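Probable thioesterase (Thermus thermophilus, PDB 1Z54) probably hydrolyses fatty acyl-CoA thioesters and belongs to the 4-hydroxybenzoyl-CoA thioesterase family of hotdog-fold proteins. Local coordinates at residues A[53-59]-A[104-110]. Residue numbers count along the deposited sequence, not the author numbering.
Sequences FFPVVEL and FTRHLCQ
Residues 53-59 and 104-110 run antiparallel, F53-Q110 and E58-R106 as hydrogen-bonded pairs, V56-H107 and L59-T105 as non-hydrogen-bonded ones. F53 and Q110 satisfy each other's backbone twice (F53 N to Q110 O, 2.6 Å; Q110 N to F53 O, 2.8 Å). P55, which has no NH to give, still accepts from L108 (L108 N to P55 O, 3.3 Å), while the F54 amide is taken by the hydroxyl of Y44. A classic bulge follows: V57 (phi/psi -106/-19) and E58 both face R106, whose O accepts V57 N at 2.8 Å and, weakly, E58 N at 3.4 Å; R106 N returns to E58 O at 2.8 Å. Long side chains leaving one face let E58 (chi1 and chi2 t) bring OE2 to R106 NH1 (2.9 Å, salt bridge) and, weakly, R106 NE (3.3 Å). Apolar V57 packs CG1 on L108 CG (3.5 Å). V56, L59, T105 and H107 share the face covered by helix 24-39, where T105 OG1 is hydrogen-bonded to Y91 OH. E58 and L59 also pair with a second subunit's strand, continuing the sheet as in hotdog-fold dimers.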
loop_
_atom_site.group_PDB
_atom_site.type_symbol
_atom_site.label_atom_id
_atom_site.label_comp_id
_atom_site.label_asym_id
_atom_site.label_seq_id
_atom_site.Cartn_x
_atom_site.Cartn_y
_atom_site.Cartn_z
ATOM N N PHE A 53 -2.945 10.945 -20.322
ATOM C CA PHE A 53 -3.244 10.550 -18.947
ATOM C C PHE A 53 -4.595 11.053 -18.447
ATOM O O PHE A 53 -5.100 12.076 -18.905
ATOM C CB PHE A 53 -2.148 11.079 -18.014
ATOM C CG PHE A 53 -0.754 10.824 -18.513
ATOM C CD1 PHE A 53 -0.121 9.612 -18.270
ATOM C CD2 PHE A 53 -0.089 11.790 -19.262
ATOM C CE1 PHE A 53 1.162 9.357 -18.764
ATOM C CE2 PHE A 53 1.189 11.549 -19.762
ATOM C CZ PHE A 53 1.819 10.327 -19.512
ATOM N N PHE A 54 -5.161 10.323 -17.495
ATOM C CA PHE A 54 -6.430 10.686 -16.879
ATOM C C PHE A 54 -6.187 10.833 -15.388
ATOM O O PHE A 54 -6.704 10.057 -14.592
ATOM C CB PHE A 54 -7.476 9.596 -17.104
ATOM C CG PHE A 54 -7.927 9.470 -18.530
ATOM C CD1 PHE A 54 -8.277 8.232 -19.052
ATOM C CD2 PHE A 54 -8.007 10.587 -19.351
ATOM C CE1 PHE A 54 -8.698 8.107 -20.368
ATOM C CE2 PHE A 54 -8.427 10.468 -20.671
ATOM C CZ PHE A 54 -8.771 9.226 -21.178
ATOM N N PRO A 55 -5.377 11.822 -14.987
ATOM C CA PRO A 55 -5.118 11.997 -13.556
ATOM C C PRO A 55 -6.384 12.349 -12.769
ATOM O O PRO A 55 -7.313 12.980 -13.298
ATOM C CB PRO A 55 -4.078 13.118 -13.533
ATOM C CG PRO A 55 -4.446 13.931 -14.729
ATOM C CD PRO A 55 -4.700 12.867 -15.775
ATOM N N VAL A 56 -6.404 11.923 -11.509
ATOM C CA VAL A 56 -7.517 12.158 -10.600
ATOM C C VAL A 56 -7.432 13.563 -10.019
ATOM O O VAL A 56 -6.409 13.938 -9.451
ATOM C CB VAL A 56 -7.486 11.147 -9.422
ATOM C CG1 VAL A 56 -8.602 11.465 -8.420
ATOM C CG2 VAL A 56 -7.610 9.725 -9.954
ATOM N N VAL A 57 -8.494 14.348 -10.173
ATOM C CA VAL A 57 -8.491 15.696 -9.612
ATOM C C VAL A 57 -9.388 15.746 -8.387
ATOM O O VAL A 57 -9.279 16.646 -7.565
ATOM C CB VAL A 57 -8.938 16.756 -10.637
ATOM C CG1 VAL A 57 -7.897 16.867 -11.729
ATOM C CG2 VAL A 57 -10.290 16.394 -11.213
ATOM N N GLU A 58 -10.286 14.774 -8.269
ATOM C CA GLU A 58 -11.151 14.709 -7.094
ATOM C C GLU A 58 -11.659 13.301 -6.832
ATOM O O GLU A 58 -12.009 12.569 -7.755
ATOM C CB GLU A 58 -12.349 15.654 -7.208
ATOM C CG GLU A 58 -13.151 15.705 -5.911
ATOM C CD GLU A 58 -14.423 16.511 -6.027
ATOM O OE1 GLU A 58 -15.137 16.633 -5.006
ATOM O OE2 GLU A 58 -14.709 17.019 -7.135
ATOM N N LEU A 59 -11.697 12.937 -5.558
ATOM C CA LEU A 59 -12.161 11.619 -5.146
ATOM C C LEU A 59 -13.224 11.793 -4.070
ATOM O O LEU A 59 -13.171 12.733 -3.272
ATOM C CB LEU A 59 -10.993 10.797 -4.587
ATOM C CG LEU A 59 -11.325 9.512 -3.817
ATOM C CD1 LEU A 59 -11.891 8.463 -4.768
ATOM C CD2 LEU A 59 -10.060 8.981 -3.139
ATOM N N PHE A 104 -16.946 8.324 -6.473
ATOM C CA PHE A 104 -16.695 8.863 -7.793
ATOM C C PHE A 104 -15.273 9.391 -7.893
ATOM O O PHE A 104 -14.612 9.639 -6.886
ATOM C CB PHE A 104 -17.677 10.010 -8.069
ATOM C CG PHE A 104 -17.385 11.253 -7.271
ATOM C CD1 PHE A 104 -16.503 12.213 -7.753
ATOM C CD2 PHE A 104 -17.949 11.434 -6.008
ATOM C CE1 PHE A 104 -16.177 13.337 -6.984
ATOM C CE2 PHE A 104 -17.633 12.552 -5.228
ATOM C CZ PHE A 104 -16.745 13.507 -5.716
ATOM N N THR A 105 -14.811 9.554 -9.120
ATOM C CA THR A 105 -13.497 10.105 -9.364
ATOM C C THR A 105 -13.635 11.045 -10.541
ATOM O O THR A 105 -14.151 10.675 -11.603
ATOM C CB THR A 105 -12.444 9.026 -9.705
ATOM O OG1 THR A 105 -12.931 8.199 -10.764
ATOM C CG2 THR A 105 -12.124 8.175 -8.482
ATOM N N ARG A 106 -13.201 12.277 -10.326
ATOM C CA ARG A 106 -13.240 13.300 -11.351
ATOM C C ARG A 106 -11.845 13.322 -11.959
ATOM O O ARG A 106 -10.849 13.299 -11.236
ATOM C CB ARG A 106 -13.559 14.653 -10.712
ATOM C CG ARG A 106 -13.763 15.787 -11.685
ATOM C CD ARG A 106 -15.209 16.241 -11.645
ATOM N NE ARG A 106 -15.634 16.567 -10.284
ATOM C CZ ARG A 106 -16.902 16.759 -9.928
ATOM N NH1 ARG A 106 -17.206 17.052 -8.669
ATOM N NH2 ARG A 106 -17.870 16.655 -10.833
ATOM N N HIS A 107 -11.767 13.356 -13.284
ATOM C CA HIS A 107 -10.473 13.379 -13.950
ATOM C C HIS A 107 -10.349 14.504 -14.963
ATOM O O HIS A 107 -11.338 14.999 -15.499
ATOM C CB HIS A 107 -10.225 12.076 -14.717
ATOM C CG HIS A 107 -10.231 10.844 -13.873
ATOM N ND1 HIS A 107 -11.387 10.301 -13.353
ATOM C CD2 HIS A 107 -9.225 10.015 -13.504
ATOM C CE1 HIS A 107 -11.093 9.187 -12.705
ATOM N NE2 HIS A 107 -9.788 8.991 -12.782
ATOM N N LEU A 108 -9.112 14.904 -15.216
ATOM C CA LEU A 108 -8.819 15.892 -16.236
ATOM C C LEU A 108 -8.012 15.039 -17.202
ATOM O O LEU A 108 -7.664 13.897 -16.877
ATOM C CB LEU A 108 -7.949 17.032 -15.696
ATOM C CG LEU A 108 -8.655 18.157 -14.935
ATOM C CD1 LEU A 108 -7.618 19.210 -14.560
ATOM C CD2 LEU A 108 -9.759 18.784 -15.793
ATOM N N CYS A 109 -7.726 15.559 -18.387
ATOM C CA CYS A 109 -6.943 14.793 -19.342
ATOM C C CYS A 109 -5.618 15.493 -19.548
ATOM O O CYS A 109 -5.573 16.692 -19.821
ATOM C CB CYS A 109 -7.675 14.653 -20.680
ATOM S SG CYS A 109 -6.742 13.704 -21.928
ATOM N N GLN A 110 -4.535 14.742 -19.396
ATOM C CA GLN A 110 -3.206 15.303 -19.565
ATOM C C GLN A 110 -2.510 14.665 -20.758
ATOM O O GLN A 110 -2.450 13.442 -20.878
ATOM C CB GLN A 110 -2.381 15.077 -18.299
ATOM C CG GLN A 110 -1.022 15.759 -18.293
ATOM C CD GLN A 110 -0.284 15.547 -16.983
ATOM O OE1 GLN A 110 -0.803 15.851 -15.908
ATOM N NE2 GLN A 110 0.935 15.028 -17.067
#